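Local coordinates for F-actin-capping protein subunit alpha (Plasmodium berghei, PDB 7A0H) that probably caps the fast-growing barbed ends of actin filaments, blocking subunit exchange there without severing them, and is seen here as a homodimer, at residues A[10-15]-A[42-47]; A[68-73]-A[91-96]. One frame throughout, in Å; residues are numbered along the deposited sequence.

Contact 1: residues A[10-15]-A[42-47]; sequences KFIRHV and QNFIED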
loop_
_atom_site.group_PDB
_atom_site.type_symbol
_atom_site.label_atom_id
_atom_site.label_comp_id
_atom_site.label_asym_id
_atom_site.label_seq_id
_atom_site.Cartn_x
_atom_site.Cartn_y
_atom_site.Cartn_z
ATOM N N LYS A 10 11.694 16.940 2.735
ATOM C CA LYS A 10 10.997 16.029 3.626
ATOM C C LYS A 10 9.708 15.579 2.989
ATOM O O LYS A 10 9.323 14.416 3.114
ATOM C CB LYS A 10 10.717 16.710 4.952
ATOM C CG LYS A 10 11.974 17.071 5.696
ATOM C CD LYS A 10 11.666 17.741 7.005
ATOM C CE LYS A 10 12.943 18.137 7.713
ATOM N NZ LYS A 10 12.671 18.957 8.935
ATOM N N PHE A 11 9.072 16.470 2.237
ATOM C CA PHE A 11 7.809 16.118 1.609
ATOM C C PHE A 11 8.012 15.251 0.377
ATOM O O PHE A 11 7.295 14.264 0.195
ATOM C CB PHE A 11 7.063 17.397 1.227
ATOM C CG PHE A 11 5.811 17.155 0.468
ATOM C CD1 PHE A 11 4.708 16.632 1.094
ATOM C CD2 PHE A 11 5.732 17.463 -0.863
ATOM C CE1 PHE A 11 3.566 16.413 0.392
ATOM C CE2 PHE A 11 4.590 17.240 -1.560
ATOM C CZ PHE A 11 3.508 16.720 -0.937
ATOM N N ILE A 12 9.012 15.583 -0.448
ATOM C CA ILE A 12 9.306 14.786 -1.641
ATOM C C ILE A 12 9.706 13.377 -1.251
ATOM O O ILE A 12 9.349 12.397 -1.912
ATOM C CB ILE A 12 10.405 15.480 -2.475
ATOM C CG1 ILE A 12 9.817 16.648 -3.262
ATOM C CG2 ILE A 12 11.047 14.452 -3.408
ATOM C CD1 ILE A 12 10.825 17.565 -3.894
ATOM N N ARG A 13 10.484 13.261 -0.183
ATOM C CA ARG A 13 10.861 11.959 0.351
ATOM C C ARG A 13 9.648 11.208 0.868
ATOM O O ARG A 13 9.461 10.033 0.559
ATOM C CB ARG A 13 11.914 12.153 1.436
ATOM C CG ARG A 13 12.430 10.912 2.077
ATOM C CD ARG A 13 13.769 11.166 2.686
ATOM N NE ARG A 13 14.790 11.122 1.648
ATOM C CZ ARG A 13 16.019 11.600 1.784
ATOM N NH1 ARG A 13 16.376 12.183 2.919
ATOM N NH2 ARG A 13 16.880 11.498 0.779
ATOM N N HIS A 14 8.796 11.869 1.633
ATOM C CA HIS A 14 7.650 11.163 2.183
ATOM C C HIS A 14 6.727 10.651 1.093
ATOM O O HIS A 14 6.245 9.523 1.175
ATOM C CB HIS A 14 6.901 12.082 3.147
ATOM C CG HIS A 14 5.796 11.402 3.886
ATOM N ND1 HIS A 14 4.502 11.879 3.879
ATOM C CD2 HIS A 14 5.774 10.262 4.617
ATOM C CE1 HIS A 14 3.735 11.076 4.598
ATOM N NE2 HIS A 14 4.483 10.086 5.055
ATOM N N VAL A 15 6.509 11.426 0.038
ATOM C CA VAL A 15 5.587 10.978 -0.999
ATOM C C VAL A 15 6.186 9.857 -1.827
ATOM O O VAL A 15 5.489 8.921 -2.214
ATOM C CB VAL A 15 5.127 12.143 -1.893
ATOM C CG1 VAL A 15 4.246 13.084 -1.092
ATOM C CG2 VAL A 15 6.303 12.866 -2.496
ATOM N N GLN A 42 15.844 18.823 -8.476
ATOM C CA GLN A 42 15.929 17.873 -9.573
ATOM C C GLN A 42 16.967 16.825 -9.249
ATOM O O GLN A 42 16.724 15.646 -9.433
ATOM C CB GLN A 42 16.240 18.608 -10.866
ATOM C CG GLN A 42 15.007 19.385 -11.297
ATOM C CD GLN A 42 14.257 18.732 -12.423
ATOM O OE1 GLN A 42 14.666 17.675 -12.936
ATOM N NE2 GLN A 42 13.114 19.314 -12.784
ATOM N N ASN A 43 18.078 17.232 -8.661
ATOM C CA ASN A 43 19.171 16.343 -8.307
ATOM C C ASN A 43 18.892 15.535 -7.051
ATOM O O ASN A 43 19.260 14.349 -6.988
ATOM C CB ASN A 43 20.443 17.173 -8.162
ATOM C CG ASN A 43 20.939 17.703 -9.498
ATOM O OD1 ASN A 43 20.722 17.071 -10.548
ATOM N ND2 ASN A 43 21.551 18.886 -9.480
ATOM N N PHE A 44 18.264 16.146 -6.052
ATOM C CA PHE A 44 17.739 15.438 -4.902
ATOM C C PHE A 44 16.807 14.332 -5.357
ATOM O O PHE A 44 16.929 13.186 -4.928
ATOM C CB PHE A 44 16.989 16.415 -4.000
ATOM C CG PHE A 44 16.345 15.803 -2.799
ATOM C CD1 PHE A 44 17.077 15.526 -1.662
ATOM C CD2 PHE A 44 14.982 15.562 -2.787
ATOM C CE1 PHE A 44 16.464 14.999 -0.548
ATOM C CE2 PHE A 44 14.381 15.026 -1.689
ATOM C CZ PHE A 44 15.125 14.753 -0.565
ATOM N N ILE A 45 15.935 14.635 -6.309
ATOM C CA ILE A 45 15.014 13.624 -6.776
ATOM C C ILE A 45 15.802 12.547 -7.499
ATOM O O ILE A 45 15.549 11.354 -7.312
ATOM C CB ILE A 45 13.937 14.244 -7.665
ATOM C CG1 ILE A 45 12.975 15.126 -6.868
ATOM C CG2 ILE A 45 13.062 13.159 -8.332
ATOM C CD1 ILE A 45 11.992 15.931 -7.791
ATOM N N GLU A 46 16.762 12.942 -8.345
ATOM C CA GLU A 46 17.553 11.943 -9.048
ATOM C C GLU A 46 18.288 11.020 -8.065
ATOM O O GLU A 46 18.330 9.820 -8.278
ATOM C CB GLU A 46 18.541 12.592 -10.015
ATOM C CG GLU A 46 19.230 11.497 -10.952
ATOM C CD GLU A 46 20.428 10.794 -10.322
ATOM O OE1 GLU A 46 20.987 11.337 -9.337
ATOM O OE2 GLU A 46 20.859 9.722 -10.842
ATOM N N ASP A 47 18.849 11.556 -6.977
ATOM C CA ASP A 47 19.513 10.713 -5.993
ATOM C C ASP A 47 18.545 9.734 -5.358
ATOM O O ASP A 47 18.797 8.525 -5.313
ATOM C CB ASP A 47 20.226 11.564 -4.948
ATOM C CG ASP A 47 21.554 12.060 -5.487
ATOM O OD1 ASP A 47 22.246 11.216 -6.133
ATOM O OD2 ASP A 47 21.892 13.257 -5.360
#

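Contact 2: residues A[68-73]-A[91-96]; sequences IIICKE and VNHLKR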
loop_
_atom_site.group_PDB
_atom_site.type_symbol
_atom_site.label_atom_id
_atom_site.label_comp_id
_atom_site.label_asym_id
_atom_site.label_seq_id
_atom_site.Cartn_x
_atom_site.Cartn_y
_atom_site.Cartn_z
ATOM N N ILE A 68 20.802 -4.150 -18.125
ATOM C CA ILE A 68 21.677 -3.735 -17.045
ATOM C C ILE A 68 20.822 -3.881 -15.825
ATOM O O ILE A 68 19.634 -3.524 -15.861
ATOM C CB ILE A 68 22.144 -2.260 -17.191
ATOM C CG1 ILE A 68 23.012 -2.045 -18.426
ATOM C CG2 ILE A 68 22.904 -1.861 -15.939
ATOM C CD1 ILE A 68 24.366 -2.724 -18.277
ATOM N N ILE A 69 21.398 -4.390 -14.745
ATOM C CA ILE A 69 20.637 -4.529 -13.514
ATOM C C ILE A 69 21.198 -3.561 -12.499
ATOM O O ILE A 69 22.400 -3.582 -12.211
ATOM C CB ILE A 69 20.664 -5.946 -12.972
ATOM C CG1 ILE A 69 20.432 -6.978 -14.077
ATOM C CG2 ILE A 69 19.577 -6.056 -11.937
ATOM C CD1 ILE A 69 20.421 -8.323 -13.499
ATOM N N ILE A 70 20.322 -2.732 -11.935
ATOM C CA ILE A 70 20.734 -1.684 -11.052
ATOM C C ILE A 70 20.641 -2.168 -9.640
ATOM O O ILE A 70 19.539 -2.457 -9.182
ATOM C CB ILE A 70 19.834 -0.448 -11.184
ATOM C CG1 ILE A 70 19.582 0.020 -12.612
ATOM C CG2 ILE A 70 20.446 0.653 -10.433
ATOM C CD1 ILE A 70 20.829 0.305 -13.362
ATOM N N CYS A 71 21.750 -2.167 -8.903
ATOM C CA CYS A 71 21.696 -2.547 -7.488
ATOM C C CYS A 71 23.074 -2.259 -6.920
ATOM O O CYS A 71 24.016 -2.049 -7.690
ATOM C CB CYS A 71 21.371 -4.045 -7.323
ATOM S SG CYS A 71 22.563 -5.113 -8.284
ATOM N N LYS A 72 23.220 -2.416 -5.590
ATOM C CA LYS A 72 24.532 -2.188 -4.982
ATOM C C LYS A 72 25.610 -2.956 -5.703
ATOM O O LYS A 72 26.674 -2.423 -6.026
ATOM C CB LYS A 72 24.579 -2.671 -3.540
ATOM C CG LYS A 72 23.652 -2.076 -2.593
ATOM C CD LYS A 72 23.728 -2.851 -1.299
ATOM C CE LYS A 72 22.779 -2.229 -0.283
ATOM N NZ LYS A 72 22.840 -2.963 0.999
ATOM N N GLU A 73 25.363 -4.259 -5.882
ATOM C CA GLU A 73 26.380 -5.210 -6.329
ATOM C C GLU A 73 26.866 -4.887 -7.739
ATOM O O GLU A 73 28.009 -5.220 -8.101
ATOM C CB GLU A 73 25.770 -6.625 -6.205
ATOM C CG GLU A 73 25.643 -7.072 -4.734
ATOM C CD GLU A 73 24.294 -6.724 -4.018
ATOM O OE1 GLU A 73 23.300 -6.258 -4.636
ATOM O OE2 GLU A 73 24.247 -6.910 -2.775
ATOM N N VAL A 91 23.812 5.262 -16.484
ATOM C CA VAL A 91 22.366 5.144 -16.613
ATOM C C VAL A 91 21.647 6.439 -16.284
ATOM O O VAL A 91 22.085 7.224 -15.442
ATOM C CB VAL A 91 21.900 3.988 -15.680
ATOM C CG1 VAL A 91 20.567 4.173 -15.281
ATOM C CG2 VAL A 91 22.065 2.605 -16.419
ATOM N N ASN A 92 20.479 6.644 -16.901
ATOM C CA ASN A 92 19.562 7.677 -16.407
ATOM C C ASN A 92 18.463 6.993 -15.600
ATOM O O ASN A 92 17.642 6.233 -16.147
ATOM C CB ASN A 92 18.963 8.540 -17.511
ATOM C CG ASN A 92 18.101 9.698 -16.955
ATOM O OD1 ASN A 92 17.577 9.600 -15.833
ATOM N ND2 ASN A 92 18.032 10.852 -17.717
ATOM N N HIS A 93 18.432 7.319 -14.317
ATOM C CA HIS A 93 17.531 6.642 -13.396
ATOM C C HIS A 93 16.087 7.104 -13.556
ATOM O O HIS A 93 15.171 6.292 -13.398
ATOM C CB HIS A 93 18.016 6.874 -11.988
ATOM C CG HIS A 93 19.324 6.233 -11.703
ATOM N ND1 HIS A 93 19.441 4.884 -11.418
ATOM C CD2 HIS A 93 20.567 6.750 -11.649
ATOM C CE1 HIS A 93 20.715 4.606 -11.191
ATOM N NE2 HIS A 93 21.413 5.727 -11.302
ATOM N N LEU A 94 15.853 8.380 -13.840
ATOM C CA LEU A 94 14.478 8.805 -14.069
ATOM C C LEU A 94 13.967 8.217 -15.369
ATOM O O LEU A 94 12.831 7.735 -15.450
ATOM C CB LEU A 94 14.374 10.327 -14.091
ATOM C CG LEU A 94 15.023 11.065 -12.923
ATOM C CD1 LEU A 94 15.662 12.406 -13.361
ATOM C CD2 LEU A 94 13.952 11.269 -11.848
ATOM N N LYS A 95 14.791 8.263 -16.406
ATOM C CA LYS A 95 14.359 7.713 -17.679
ATOM C C LYS A 95 14.465 6.186 -17.721
ATOM O O LYS A 95 13.795 5.554 -18.547
ATOM C CB LYS A 95 15.214 8.333 -18.791
ATOM C CG LYS A 95 15.122 9.853 -18.988
ATOM C CD LYS A 95 13.777 10.240 -19.654
ATOM C CE LYS A 95 13.700 11.736 -20.062
ATOM N NZ LYS A 95 12.272 12.309 -20.241
ATOM N N ARG A 96 15.299 5.585 -16.870
ATOM C CA ARG A 96 15.556 4.139 -16.928
ATOM C C ARG A 96 16.063 3.747 -18.313
ATOM O O ARG A 96 15.482 2.916 -19.022
ATOM C CB ARG A 96 14.318 3.317 -16.559
ATOM C CG ARG A 96 13.957 3.380 -15.071
ATOM C CD ARG A 96 13.023 2.252 -14.663
ATOM N NE ARG A 96 12.683 2.327 -13.236
ATOM C CZ ARG A 96 11.764 1.557 -12.638
ATOM N NH1 ARG A 96 11.076 0.650 -13.342
ATOM N NH2 ARG A 96 11.545 1.672 -11.333
#

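Contact 1: residues A[10-15]-A[42-47]
F44 buries more surface than any other residue of this contact, its ring reaching between I12 and R13 of the facing helix. With CG anti to the backbone N (chi1 178°), the phenyl group extends across the gap, and I12 meets it at the rim: methyl CG2 of I12 lies near the ring plane, 3.8 Å from CE2 of F44. The same methyl also touches I45, with I12 CG2 4.0 Å from CG1 of I45. A branched isoleucine suits this place because one methyl can fill the angle between two neighbouring side chains. R13 works differently. Its chain bends near the guanidinium and brings that group obliquely to the ring, so that the CE1/CZ end of F44 lies over one guanidinium face, NH2 of R13 standing 3.8 Å from CE1 of F44. The two planes are tilted 42° apart, so this is no flat stack; the long arginine can lie against the ring while its charge stays at the surface. No hydrogen bond joins the segments. Their axes stay 11.0 Å apart and cross at -31°, a spacing wide enough for a phenyl ring, and helix 21-35 covers the I12 side through L31. Such packing, with the first and third helices running roughly parallel, is that of the N-terminal three-helix bundle of the capping-protein fold.

Contact 2: residues A[68-73]-A[91-96]
The buried interface between the β-hairpin of strands 58-62 and 66-70 and the neighbouring four-stranded antiparallel sheet is bridged here by I70, which meets V91 and H93 with two different branches. Its CD1 methyl reaches tip to tip toward V91, 4.0 Å from CG2 of that residue. The other branch, CG2, sits anti to the backbone N and approaches the imidazole of H93 at its edge, near the ring plane, 4.0 Å from CE1. One side chain thus serves two partners, which suits a β-branched isoleucine whose neighbours here are apolar and aromatic.

V91 and H93 also pack on each other: methyl CG1 of V91 lies 4.0 Å above the imidazole plane, over the ring centre, a CH-pi type placement. H93 is therefore touched on a face by its own segment and at an edge by I70, while Y80 turns its ring at about 80° to the imidazole. A weak hydrogen bond from N53 on helix 39-55 involves ND1, giving this buried polar atom a partner.

No hydrogen bond joins the segments, which belong to separate antiparallel sheets of the small β region that follows the N-terminal helices in the capping-protein fold; I70 pairs its backbone with I58. Beyond strand 87-92 the chain turns sharply, and N92 OD1 accepts from K95 N at 3.1 Å in an Asx motif. That bond is nearly straight at hydrogen (172°), although the donor stands well above the carbonyl plane. Asparagine fits the site because its short side chain can fold back onto the following backbone.

Contact 1 closes before contact 2 opens, so the two follow in series along the chain, with centres about 17 Å apart and on the same side of the molecule's centre. Helix 39-55 connects them: one face packs against helix 3-18 in contact 1, while E46, S50, N53 and E54 reach residues of contact 2. The two also touch directly, as E46 OE2 lies 3.1 Å from H93 CD2 and I45 CG2 4.1 Å from L94 CD2. The helical bundle is thereby joined to the small β sheets, while F11 and H14 of segment 10-15 pack on N30 and L27 of the second subunit, placing the bundle at the homodimer interface.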